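Local atomic coordinates of prephenate dehydrogenase (Corynebacterium glutamicum ATCC 13032, PDB entry 3KTD), a protein that probably oxidises prephenate with NAD+ or NADP+ as hydride acceptor, a step of tyrosine biosynthesis. Residues P313-H318 against E325-H330; S166-V171 against L317-P322; D69-L74 against V172-A177. All coordinates share one frame; numbering follows the deposited sequence.

Overall arrangement
Contact 2 lies between contacts 1 and 3 and touches both. Helix 162-177 serves both contact 2 and contact 3, whose centres are 13 Å apart. Val171 CG2 packs on Leu71 CD2 at 3.8 Å, so the two contacts touch. Contact 1 has its centre 11 Å from that of contact 2. They share Leu317 and His318, and Leu328 CD2 meets Trp168 CZ2 at 3.8 Å. Contacts 1 and 3 do not touch; their nearest atoms are about 7 Å apart. Contact 3 is in the Rossmann-type core, near a probable GxGxxG turn (Gly15, Gly17, Gly20). Contact 1 is internal to the C-terminal beta-alpha-beta unit; contact 2 joins that unit to helix 162-177 of the core.

Contact 1 of 3, residues P313-H318 against E325-H330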
ATOM      1  N   PRO A 313      21.891 -10.260   1.518  1.00 46.38           N
ATOM      2  CA  PRO A 313      23.216 -10.836   1.717  1.00 45.55           C
ATOM      3  C   PRO A 313      24.082  -9.924   2.566  1.00 44.47           C
ATOM      4  O   PRO A 313      23.788  -8.742   2.687  1.00 44.45           O
ATOM      5  CB  PRO A 313      23.772 -10.957   0.296  1.00 45.62           C
ATOM      6  CG  PRO A 313      22.985 -10.012  -0.514  1.00 46.17           C
ATOM      7  CD  PRO A 313      21.626  -9.986   0.093  1.00 46.20           C
ATOM      8  N   VAL A 314      25.141 -10.477   3.139  1.00 43.89           N
ATOM      9  CA  VAL A 314      26.003  -9.729   4.039  1.00 43.85           C
ATOM     10  C   VAL A 314      27.481  -9.904   3.682  1.00 43.94           C
ATOM     11  O   VAL A 314      28.007 -11.010   3.721  1.00 43.49           O
ATOM     12  CB  VAL A 314      25.741 -10.135   5.513  1.00 43.57           C
ATOM     13  CG1 VAL A 314      25.677 -11.641   5.653  1.00 45.01           C
ATOM     14  CG2 VAL A 314      26.792  -9.545   6.440  1.00 42.22           C
ATOM     15  N   LEU A 315      28.127  -8.799   3.309  1.00 44.53           N
ATOM     16  CA  LEU A 315      29.559  -8.771   3.030  1.00 45.37           C
ATOM     17  C   LEU A 315      30.298  -8.127   4.187  1.00 45.94           C
ATOM     18  O   LEU A 315      29.850  -7.119   4.737  1.00 45.82           O
ATOM     19  CB  LEU A 315      29.866  -7.987   1.754  1.00 45.99           C
ATOM     20  CG  LEU A 315      29.949  -8.785   0.454  1.00 48.37           C
ATOM     21  CD1 LEU A 315      28.774  -9.758   0.306  1.00 51.38           C
ATOM     22  CD2 LEU A 315      30.038  -7.825  -0.731  1.00 49.14           C
ATOM     23  N   ARG A 316      31.442  -8.712   4.536  1.00 46.73           N
ATOM     24  CA  ARG A 316      32.304  -8.209   5.604  1.00 47.27           C
ATOM     25  C   ARG A 316      33.488  -7.463   4.996  1.00 46.75           C
ATOM     26  O   ARG A 316      34.353  -8.068   4.368  1.00 46.48           O
ATOM     27  CB  ARG A 316      32.784  -9.372   6.491  1.00 47.88           C
ATOM     28  CG  ARG A 316      31.714  -9.875   7.468  1.00 50.85           C
ATOM     29  CD  ARG A 316      31.894 -11.336   7.883  1.00 53.38           C
ATOM     30  NE  ARG A 316      33.193 -11.623   8.494  1.00 55.43           N
ATOM     31  CZ  ARG A 316      33.512 -12.769   9.102  1.00 57.05           C
ATOM     32  NH1 ARG A 316      32.623 -13.756   9.215  1.00 56.55           N
ATOM     33  NH2 ARG A 316      34.730 -12.925   9.625  1.00 57.93           N
ATOM     34  N   LEU A 317      33.513  -6.147   5.167  1.00 46.71           N
ATOM     35  CA  LEU A 317      34.615  -5.337   4.657  1.00 46.76           C
ATOM     36  C   LEU A 317      35.736  -5.311   5.673  1.00 46.97           C
ATOM     37  O   LEU A 317      35.501  -5.457   6.865  1.00 47.01           O
ATOM     38  CB  LEU A 317      34.172  -3.903   4.383  1.00 46.57           C
ATOM     39  CG  LEU A 317      32.899  -3.721   3.560  1.00 46.71           C
ATOM     40  CD1 LEU A 317      32.701  -2.249   3.248  1.00 47.36           C
ATOM     41  CD2 LEU A 317      32.948  -4.544   2.288  1.00 48.53           C
ATOM     42  N   HIS A 318      36.957  -5.118   5.189  1.00 47.56           N
ATOM     43  CA  HIS A 318      38.119  -4.985   6.051  1.00 47.94           C
ATOM     44  C   HIS A 318      38.877  -3.741   5.614  1.00 47.40           C
ATOM     45  O   HIS A 318      39.913  -3.847   4.958  1.00 48.26           O
ATOM     46  CB  HIS A 318      39.021  -6.221   5.951  1.00 48.18           C
ATOM     47  CG  HIS A 318      38.350  -7.498   6.348  1.00 51.98           C
ATOM     48  ND1 HIS A 318      37.671  -8.295   5.448  1.00 54.95           N
ATOM     49  CD2 HIS A 318      38.257  -8.123   7.547  1.00 54.51           C
ATOM     50  CE1 HIS A 318      37.189  -9.353   6.076  1.00 55.33           C
ATOM     51  NE2 HIS A 318      37.528  -9.272   7.350  1.00 55.94           N
ATOM     52  N   GLU A 325      37.811  -1.585  -1.166  1.00 40.81           N
ATOM     53  CA  GLU A 325      36.890  -0.658  -1.814  1.00 39.98           C
ATOM     54  C   GLU A 325      35.994  -1.355  -2.807  1.00 39.30           C
ATOM     55  O   GLU A 325      34.808  -1.065  -2.854  1.00 39.54           O
ATOM     56  CB  GLU A 325      37.627   0.460  -2.561  1.00 40.37           C
ATOM     57  CG  GLU A 325      38.357   1.479  -1.684  1.00 42.76           C
ATOM     58  CD  GLU A 325      39.771   1.062  -1.292  1.00 45.41           C
ATOM     59  OE1 GLU A 325      40.312   0.073  -1.860  1.00 43.12           O
ATOM     60  OE2 GLU A 325      40.339   1.755  -0.414  1.00 48.39           O
ATOM     61  N   LYS A 326      36.548  -2.265  -3.605  1.00 38.93           N
ATOM     62  CA  LYS A 326      35.752  -2.950  -4.628  1.00 38.84           C
ATOM     63  C   LYS A 326      34.593  -3.739  -4.007  1.00 38.69           C
ATOM     64  O   LYS A 326      33.567  -3.949  -4.657  1.00 38.73           O
ATOM     65  CB  LYS A 326      36.621  -3.838  -5.528  1.00 39.03           C
ATOM     66  CG  LYS A 326      37.422  -3.066  -6.579  1.00 40.06           C
ATOM     67  N   GLN A 327      34.744  -4.149  -2.747  1.00 38.26           N
ATOM     68  CA  GLN A 327      33.659  -4.831  -2.038  1.00 38.02           C
ATOM     69  C   GLN A 327      32.457  -3.912  -1.786  1.00 37.11           C
ATOM     70  O   GLN A 327      31.334  -4.389  -1.645  1.00 37.49           O
ATOM     71  CB  GLN A 327      34.156  -5.467  -0.724  1.00 38.38           C
ATOM     72  CG  GLN A 327      35.061  -6.680  -0.928  1.00 38.79           C
ATOM     73  CD  GLN A 327      34.352  -7.803  -1.688  1.00 41.19           C
ATOM     74  OE1 GLN A 327      33.226  -8.181  -1.357  1.00 42.08           O
ATOM     75  NE2 GLN A 327      35.006  -8.327  -2.718  1.00 41.67           N
ATOM     76  N   LEU A 328      32.692  -2.604  -1.731  1.00 36.19           N
ATOM     77  CA  LEU A 328      31.606  -1.630  -1.589  1.00 35.31           C
ATOM     78  C   LEU A 328      30.726  -1.586  -2.842  1.00 35.28           C
ATOM     79  O   LEU A 328      29.506  -1.485  -2.732  1.00 34.46           O
ATOM     80  CB  LEU A 328      32.158  -0.243  -1.288  1.00 34.59           C
ATOM     81  CG  LEU A 328      32.725  -0.086   0.119  1.00 34.60           C
ATOM     82  CD1 LEU A 328      33.563   1.180   0.251  1.00 28.05           C
ATOM     83  CD2 LEU A 328      31.570  -0.100   1.121  1.00 32.51           C
ATOM     84  N   ILE A 329      31.347  -1.662  -4.022  1.00 36.03           N
ATOM     85  CA  ILE A 329      30.604  -1.715  -5.295  1.00 36.74           C
ATOM     86  C   ILE A 329      29.864  -3.056  -5.415  1.00 36.73           C
ATOM     87  O   ILE A 329      28.729  -3.119  -5.891  1.00 36.14           O
ATOM     88  CB  ILE A 329      31.539  -1.526  -6.529  1.00 36.77           C
ATOM     89  CG1 ILE A 329      32.128  -0.115  -6.556  1.00 37.45           C
ATOM     90  CG2 ILE A 329      30.786  -1.753  -7.819  1.00 35.52           C
ATOM     91  CD1 ILE A 329      32.946   0.177  -7.791  1.00 36.86           C
ATOM     92  N   HIS A 330      30.526  -4.120  -4.969  1.00 37.16           N
ATOM     93  CA  HIS A 330      29.952  -5.456  -4.978  1.00 37.68           C
ATOM     94  C   HIS A 330      28.720  -5.476  -4.069  1.00 36.92           C
ATOM     95  O   HIS A 330      27.719  -6.100  -4.396  1.00 37.44           O
ATOM     96  CB  HIS A 330      31.018  -6.480  -4.549  1.00 38.49           C
ATOM     97  CG  HIS A 330      30.646  -7.912  -4.807  1.00 43.47           C
ATOM     98  ND1 HIS A 330      31.154  -8.957  -4.059  1.00 46.83           N
ATOM     99  CD2 HIS A 330      29.821  -8.474  -5.724  1.00 45.79           C
ATOM    100  CE1 HIS A 330      30.662 -10.098  -4.509  1.00 47.95           C
ATOM    101  NE2 HIS A 330      29.845  -9.833  -5.515  1.00 47.95           N
TER
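Gln327 OE1 has two neighbours. Leu315 CD2 comes to 3.3 Å from it across the contact, an apolar methyl beside the oxygen. Within the helix, ND1 of His330, three residues on, gives Gln327 OE1 a weak hydrogen bond of 3.5 Å. The bond is nearly straight (169°), and OE1 sits at the edge of the imidazole, in the ring plane. His330 CG is anti to the backbone N (chi1 -167°). This swings the ring toward Gln327 and puts ND1 3.7 Å from Leu315 CD2. The methyl therefore meets both partners of the weak bond, and the leucine branch crosses each of them at about a right angle.

Strand 314-317 and helix 324-334 are the first two elements of a beta-alpha-beta unit. The third is strand 337-340, which pairs in parallel with strand 314-317. Strand and helix segments run nearly antiparallel, at 165°, with their axes 8.8 Å apart. No hydrogen bond joins the two segments.

Leu317 and Leu328 form the buried part of the contact. The two methyls of Leu317 go to different partners. Leu317 CD2 lies against Gln327 CB at 3.4 Å, where the glutamine chain starts before it bends at chi2. Leu317 CD1 meets Leu328 CD2, with the two leucine side chains roughly perpendicular. Trp168 of helix 162-177 packs on both leucines, and Ile338 of the neighbouring strand touches Leu317. On the other flank, the His330 ring is exposed to solvent.

Contact 2 of 3, residues S166-V171 against L317-P322; sequences SIWKDV and LHPGTP
Trp168 reaches Leu317 with the far corner of its indole. Trp168 CH2 lies 3.9 Å from Leu317 CD1. Trp168 belongs to helix 162-177 of the nucleotide-binding domain, a Rossmann-type fold. Leu317 belongs to the C-terminal beta-alpha-beta unit, and the loop that follows continues the contact.

The closely packed side is the buried indole, which has several neighbours. With chi1 at -180° it points away from its own backbone nitrogen, and the six-membered ring reaches out toward the loop. The leucine side chain crosses the indole at about a right angle, and CD1 approaches obliquely. Pro319 CG also comes in obliquely, at 4.3 Å from Trp168 CZ3. The rings of Trp164 and Trp324 meet the same indole, while Val121 and Val149 of the main sheet pack against it from within the domain.

The other side is partly exposed and rests on one pair of carbons. The Lys169 chain passes Pro319 at a slant, its CD 4.1 Å from Pro319 CB. No hydrogen bond or salt bridge links the two segments.

Pro319 and Gly320 form the corners of a beta turn that resembles type II. At the angles of Gly320 (phi 107°) a beta carbon would press on Pro319 O, which calls for glycine. His318 O accepts Thr321 N at 3.1 Å and, weakly, Thr321 OG1 at 3.2 Å.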
ATOM      1  N   SER A 166      38.439   7.463   7.875  1.00 35.71           N
ATOM      2  CA  SER A 166      38.130   7.478   9.305  1.00 34.67           C
ATOM      3  C   SER A 166      36.727   8.017   9.618  1.00 34.30           C
ATOM      4  O   SER A 166      36.066   7.532  10.535  1.00 34.29           O
ATOM      5  CB  SER A 166      39.186   8.303  10.047  1.00 34.47           C
ATOM      6  OG  SER A 166      38.792   8.571  11.372  1.00 31.96           O
ATOM      7  N   ILE A 167      36.295   9.038   8.881  1.00 33.93           N
ATOM      8  CA  ILE A 167      34.946   9.593   9.045  1.00 33.50           C
ATOM      9  C   ILE A 167      33.920   8.566   8.566  1.00 33.41           C
ATOM     10  O   ILE A 167      32.912   8.308   9.228  1.00 32.61           O
ATOM     11  CB  ILE A 167      34.757  10.886   8.243  1.00 33.31           C
ATOM     12  CG1 ILE A 167      35.611  12.012   8.829  1.00 33.57           C
ATOM     13  CG2 ILE A 167      33.294  11.310   8.251  1.00 31.95           C
ATOM     14  CD1 ILE A 167      35.715  13.226   7.919  1.00 30.23           C
ATOM     15  N   TRP A 168      34.200   7.970   7.415  1.00 33.91           N
ATOM     16  CA  TRP A 168      33.319   6.959   6.849  1.00 35.22           C
ATOM     17  C   TRP A 168      33.087   5.817   7.833  1.00 35.96           C
ATOM     18  O   TRP A 168      31.948   5.393   8.023  1.00 36.59           O
ATOM     19  CB  TRP A 168      33.905   6.423   5.547  1.00 35.23           C
ATOM     20  CG  TRP A 168      33.070   5.393   4.898  1.00 34.06           C
ATOM     21  CD1 TRP A 168      32.084   5.596   3.987  1.00 33.98           C
ATOM     22  CD2 TRP A 168      33.161   3.982   5.088  1.00 32.81           C
ATOM     23  NE1 TRP A 168      31.546   4.395   3.601  1.00 32.77           N
ATOM     24  CE2 TRP A 168      32.191   3.388   4.264  1.00 29.10           C
ATOM     25  CE3 TRP A 168      33.970   3.160   5.882  1.00 34.87           C
ATOM     26  CZ2 TRP A 168      32.001   2.015   4.208  1.00 31.05           C
ATOM     27  CZ3 TRP A 168      33.783   1.784   5.825  1.00 32.17           C
ATOM     28  CH2 TRP A 168      32.804   1.229   4.993  1.00 32.62           C
ATOM     29  N   LYS A 169      34.158   5.333   8.460  1.00 36.00           N
ATOM     30  CA  LYS A 169      34.048   4.257   9.441  1.00 36.05           C
ATOM     31  C   LYS A 169      33.109   4.633  10.581  1.00 35.87           C
ATOM     32  O   LYS A 169      32.150   3.905  10.851  1.00 37.05           O
ATOM     33  CB  LYS A 169      35.419   3.845   9.974  1.00 36.28           C
ATOM     34  CG  LYS A 169      36.209   3.017   8.962  1.00 38.40           C
ATOM     35  CD  LYS A 169      37.487   2.371   9.532  1.00 38.57           C
ATOM     36  CE  LYS A 169      38.697   3.297   9.534  1.00 37.15           C
ATOM     37  NZ  LYS A 169      39.932   2.493   9.700  1.00 35.13           N
ATOM     38  N   ASP A 170      33.348   5.772  11.223  1.00 34.36           N
ATOM     39  CA  ASP A 170      32.477   6.208  12.318  1.00 33.87           C
ATOM     40  C   ASP A 170      30.985   6.288  11.910  1.00 33.83           C
ATOM     41  O   ASP A 170      30.110   5.938  12.693  1.00 33.92           O
ATOM     42  CB  ASP A 170      32.950   7.546  12.897  1.00 33.44           C
ATOM     43  CG  ASP A 170      34.147   7.403  13.846  1.00 34.06           C
ATOM     44  OD1 ASP A 170      34.409   6.299  14.378  1.00 34.20           O
ATOM     45  OD2 ASP A 170      34.822   8.419  14.085  1.00 36.18           O
ATOM     46  N   VAL A 171      30.697   6.721  10.688  1.00 33.12           N
ATOM     47  CA  VAL A 171      29.314   6.812  10.236  1.00 33.02           C
ATOM     48  C   VAL A 171      28.698   5.421  10.173  1.00 33.99           C
ATOM     49  O   VAL A 171      27.548   5.219  10.563  1.00 34.33           O
ATOM     50  CB  VAL A 171      29.199   7.496   8.849  1.00 33.05           C
ATOM     51  CG1 VAL A 171      27.826   7.256   8.236  1.00 30.98           C
ATOM     52  CG2 VAL A 171      29.496   8.990   8.961  1.00 28.52           C
ATOM     53  N   LEU A 317      33.513  -6.147   5.167  1.00 46.71           N
ATOM     54  CA  LEU A 317      34.615  -5.337   4.657  1.00 46.76           C
ATOM     55  C   LEU A 317      35.736  -5.311   5.673  1.00 46.97           C
ATOM     56  O   LEU A 317      35.501  -5.457   6.865  1.00 47.01           O
ATOM     57  CB  LEU A 317      34.172  -3.903   4.383  1.00 46.57           C
ATOM     58  CG  LEU A 317      32.899  -3.721   3.560  1.00 46.71           C
ATOM     59  CD1 LEU A 317      32.701  -2.249   3.248  1.00 47.36           C
ATOM     60  CD2 LEU A 317      32.948  -4.544   2.288  1.00 48.53           C
ATOM     61  N   HIS A 318      36.957  -5.118   5.189  1.00 47.56           N
ATOM     62  CA  HIS A 318      38.119  -4.985   6.051  1.00 47.94           C
ATOM     63  C   HIS A 318      38.877  -3.741   5.614  1.00 47.40           C
ATOM     64  O   HIS A 318      39.913  -3.847   4.958  1.00 48.26           O
ATOM     65  CB  HIS A 318      39.021  -6.221   5.951  1.00 48.18           C
ATOM     66  CG  HIS A 318      38.350  -7.498   6.348  1.00 51.98           C
ATOM     67  ND1 HIS A 318      37.671  -8.295   5.448  1.00 54.95           N
ATOM     68  CD2 HIS A 318      38.257  -8.123   7.547  1.00 54.51           C
ATOM     69  CE1 HIS A 318      37.189  -9.353   6.076  1.00 55.33           C
ATOM     70  NE2 HIS A 318      37.528  -9.272   7.350  1.00 55.94           N
ATOM     71  N   PRO A 319      38.357  -2.550   5.955  1.00 46.42           N
ATOM     72  CA  PRO A 319      39.060  -1.315   5.616  1.00 46.39           C
ATOM     73  C   PRO A 319      40.550  -1.440   5.909  1.00 46.40           C
ATOM     74  O   PRO A 319      40.921  -1.987   6.941  1.00 46.43           O
ATOM     75  CB  PRO A 319      38.416  -0.280   6.536  1.00 45.97           C
ATOM     76  CG  PRO A 319      37.054  -0.784   6.765  1.00 45.87           C
ATOM     77  CD  PRO A 319      37.114  -2.287   6.697  1.00 46.38           C
ATOM     78  N   GLY A 320      41.387  -0.955   5.000  1.00 46.73           N
ATOM     79  CA  GLY A 320      42.837  -1.077   5.139  1.00 47.20           C
ATOM     80  C   GLY A 320      43.386  -2.108   4.170  1.00 47.50           C
ATOM     81  O   GLY A 320      44.299  -1.807   3.403  1.00 47.93           O
ATOM     82  N   THR A 321      42.824  -3.319   4.197  1.00 47.38           N
ATOM     83  CA  THR A 321      43.233  -4.401   3.287  1.00 47.20           C
ATOM     84  C   THR A 321      43.147  -3.973   1.819  1.00 47.13           C
ATOM     85  O   THR A 321      42.238  -3.232   1.438  1.00 47.60           O
ATOM     86  CB  THR A 321      42.333  -5.661   3.435  1.00 47.14           C
ATOM     87  OG1 THR A 321      42.261  -6.046   4.805  1.00 47.52           O
ATOM     88  CG2 THR A 321      42.880  -6.839   2.613  1.00 46.28           C
ATOM     89  N   PRO A 322      44.098  -4.432   0.990  1.00 46.54           N
ATOM     90  CA  PRO A 322      44.025  -4.145  -0.431  1.00 45.93           C
ATOM     91  C   PRO A 322      42.675  -4.463  -1.067  1.00 45.05           C
ATOM     92  O   PRO A 322      42.023  -5.447  -0.708  1.00 44.70           O
ATOM     93  CB  PRO A 322      45.106  -5.056  -1.009  1.00 46.21           C
ATOM     94  CG  PRO A 322      46.160  -5.066   0.046  1.00 46.26           C
ATOM     95  CD  PRO A 322      45.433  -4.944   1.366  1.00 46.86           C
TER

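Contact 3 of 3, residues D69-L74 against V172-A177; sequences DALIVL and VQMALA
Strand 71-74 is an inner parallel strand of the Rossmann-type sheet, and helix 162-177 packs over one of its faces. Leu71 and Val73 point toward the helix. Both meet Met174, a selenomethionine in this crystal. Chi1 of -170° and an extended chi2 carry the Met174 chain straight out before chi3 (65°) bends it. The extended part spans the gap between helix and strand, so the selenium arrives at the sheet.

Val73 CG2 is the nearer partner, at 3.7 Å from Met174 SE. The two side chains reach toward each other tip to tip, and the terminal CE of Met174 lies 4.0 Å from Val73 CG2. Leu71 stands two residues earlier on the strand and meets the selenium obliquely, with Leu71 CD2 4.2 Å from Met174 SE. All three side chains are buried, and the contact is purely apolar.

Trp147 of strand 146-149 also touches Met174. Strand 11-14 pairs with strand 71-74 through backbone bonds, and its Val11 packs on Val73. The side chain of Val73 lies near the probable GxGxxG turn without touching it. Apolar side chains of a central parallel strand packed under a covering helix are typical of the Rossmann fold of NAD(P)-dependent dehydrogenases.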
ATOM      1  N   ASP A  69      36.225  17.341  17.834  1.00 36.02           N
ATOM      2  CA  ASP A  69      36.243  16.619  16.548  1.00 36.27           C
ATOM      3  C   ASP A  69      35.041  15.663  16.416  1.00 35.69           C
ATOM      4  O   ASP A  69      35.197  14.497  16.043  1.00 36.25           O
ATOM      5  CB  ASP A  69      37.560  15.853  16.339  1.00 35.97           C
ATOM      6  CG  ASP A  69      37.697  15.289  14.908  1.00 38.75           C
ATOM      7  OD1 ASP A  69      37.402  16.020  13.926  1.00 37.97           O
ATOM      8  OD2 ASP A  69      38.100  14.110  14.766  1.00 39.43           O
ATOM      9  N   ALA A  70      33.848  16.162  16.718  1.00 34.43           N
ATOM     10  CA  ALA A  70      32.654  15.326  16.693  1.00 34.16           C
ATOM     11  C   ALA A  70      32.204  15.040  15.278  1.00 33.95           C
ATOM     12  O   ALA A  70      32.401  15.856  14.371  1.00 33.46           O
ATOM     13  CB  ALA A  70      31.513  15.989  17.457  1.00 33.85           C
ATOM     14  N   LEU A  71      31.596  13.873  15.095  1.00 33.85           N
ATOM     15  CA  LEU A  71      30.946  13.559  13.836  1.00 33.92           C
ATOM     16  C   LEU A  71      29.629  14.315  13.885  1.00 33.92           C
ATOM     17  O   LEU A  71      28.861  14.135  14.820  1.00 33.69           O
ATOM     18  CB  LEU A  71      30.710  12.062  13.712  1.00 33.81           C
ATOM     19  CG  LEU A  71      29.902  11.607  12.499  1.00 33.97           C
ATOM     20  CD1 LEU A  71      30.603  11.927  11.202  1.00 29.73           C
ATOM     21  CD2 LEU A  71      29.629  10.111  12.625  1.00 37.10           C
ATOM     22  N   ILE A  72      29.388  15.184  12.906  1.00 34.24           N
ATOM     23  CA  ILE A  72      28.186  16.016  12.891  1.00 34.81           C
ATOM     24  C   ILE A  72      27.107  15.400  12.001  1.00 35.81           C
ATOM     25  O   ILE A  72      27.337  15.169  10.814  1.00 36.35           O
ATOM     26  CB  ILE A  72      28.489  17.434  12.373  1.00 34.60           C
ATOM     27  CG1 ILE A  72      29.560  18.109  13.232  1.00 35.70           C
ATOM     28  CG2 ILE A  72      27.229  18.280  12.358  1.00 33.73           C
ATOM     29  CD1 ILE A  72      29.860  19.546  12.828  1.00 34.58           C
ATOM     30  N   VAL A  73      25.931  15.135  12.562  1.00 35.78           N
ATOM     31  CA  VAL A  73      24.829  14.587  11.779  1.00 35.74           C
ATOM     32  C   VAL A  73      23.852  15.709  11.446  1.00 35.76           C
ATOM     33  O   VAL A  73      23.278  16.325  12.346  1.00 36.01           O
ATOM     34  CB  VAL A  73      24.082  13.477  12.547  1.00 35.83           C
ATOM     35  CG1 VAL A  73      22.861  13.019  11.761  1.00 35.11           C
ATOM     36  CG2 VAL A  73      25.003  12.303  12.837  1.00 35.58           C
ATOM     37  N   LEU A  74      23.674  15.998  10.162  1.00 35.44           N
ATOM     38  CA  LEU A  74      22.707  17.014   9.767  1.00 35.06           C
ATOM     39  C   LEU A  74      21.371  16.305   9.593  1.00 34.96           C
ATOM     40  O   LEU A  74      21.071  15.774   8.526  1.00 34.16           O
ATOM     41  CB  LEU A  74      23.140  17.748   8.496  1.00 34.91           C
ATOM     42  CG  LEU A  74      24.574  18.296   8.487  1.00 34.05           C
ATOM     43  CD1 LEU A  74      24.760  19.242   7.302  1.00 33.73           C
ATOM     44  CD2 LEU A  74      24.920  19.000   9.780  1.00 30.67           C
ATOM     45  N   VAL A 172      29.477   4.458   9.696  1.00 34.15           N
ATOM     46  CA  VAL A 172      29.007   3.089   9.593  1.00 33.72           C
ATOM     47  C   VAL A 172      28.873   2.472  10.990  1.00 34.26           C
ATOM     48  O   VAL A 172      27.887   1.785  11.292  1.00 35.11           O
ATOM     49  CB  VAL A 172      29.951   2.261   8.726  1.00 33.30           C
ATOM     50  CG1 VAL A 172      29.503   0.821   8.678  1.00 33.52           C
ATOM     51  CG2 VAL A 172      29.995   2.839   7.335  1.00 32.29           C
ATOM     52  N   GLN A 173      29.857   2.731  11.845  1.00 33.43           N
ATOM     53  CA  GLN A 173      29.807   2.252  13.219  1.00 33.08           C
ATOM     54  C   GLN A 173      28.612   2.821  13.952  1.00 32.74           C
ATOM     55  O   GLN A 173      28.003   2.130  14.760  1.00 32.88           O
ATOM     56  CB  GLN A 173      31.102   2.605  13.968  1.00 33.88           C
ATOM     57  CG  GLN A 173      32.271   1.741  13.566  1.00 33.10           C
ATOM     58  CD  GLN A 173      31.971   0.283  13.769  1.00 33.03           C
ATOM     59  OE1 GLN A 173      31.865  -0.482  12.809  1.00 34.79           O
ATOM     60  NE2 GLN A 173      31.761  -0.102  15.017  1.00 34.95           N
HETATM   61  N   MSE A 174      28.292   4.082  13.664  1.00 32.85           N
HETATM   62  CA  MSE A 174      27.137   4.761  14.246  1.00 32.90           C
HETATM   63  C   MSE A 174      25.835   4.066  13.809  1.00 33.65           C
HETATM   64  O   MSE A 174      25.025   3.659  14.653  1.00 34.49           O
HETATM   65  CB  MSE A 174      27.122   6.239  13.831  1.00 32.45           C
HETATM   66  CG  MSE A 174      26.111   7.093  14.575  1.00 32.23           C
HETATM   67 SE   MSE A 174      25.831   8.862  13.808  0.75 31.23          SE
HETATM   68  CE  MSE A 174      25.053   8.363  12.100  1.00 26.41           C
ATOM     69  N   ALA A 175      25.642   3.927  12.500  1.00 33.69           N
ATOM     70  CA  ALA A 175      24.453   3.262  11.959  1.00 34.25           C
ATOM     71  C   ALA A 175      24.306   1.846  12.514  1.00 35.54           C
ATOM     72  O   ALA A 175      23.189   1.394  12.800  1.00 35.33           O
ATOM     73  CB  ALA A 175      24.507   3.224  10.441  1.00 33.78           C
ATOM     74  N   LEU A 176      25.431   1.143  12.668  1.00 36.47           N
ATOM     75  CA  LEU A 176      25.399  -0.218  13.208  1.00 37.16           C
ATOM     76  C   LEU A 176      25.125  -0.198  14.724  1.00 38.03           C
ATOM     77  O   LEU A 176      24.429  -1.075  15.237  1.00 38.22           O
ATOM     78  CB  LEU A 176      26.695  -0.974  12.898  1.00 36.87           C
ATOM     79  CG  LEU A 176      27.039  -1.297  11.437  1.00 35.64           C
ATOM     80  CD1 LEU A 176      28.482  -1.830  11.376  1.00 33.69           C
ATOM     81  CD2 LEU A 176      26.066  -2.283  10.802  1.00 26.78           C
ATOM     82  N   ALA A 177      25.649   0.813  15.424  1.00 38.15           N
ATOM     83  CA  ALA A 177      25.428   0.971  16.869  1.00 37.90           C
ATOM     84  C   ALA A 177      23.941   1.065  17.271  1.00 38.01           C
ATOM     85  O   ALA A 177      23.596   0.746  18.421  1.00 38.48           O
ATOM     86  CB  ALA A 177      26.185   2.189  17.391  1.00 37.56           C
TER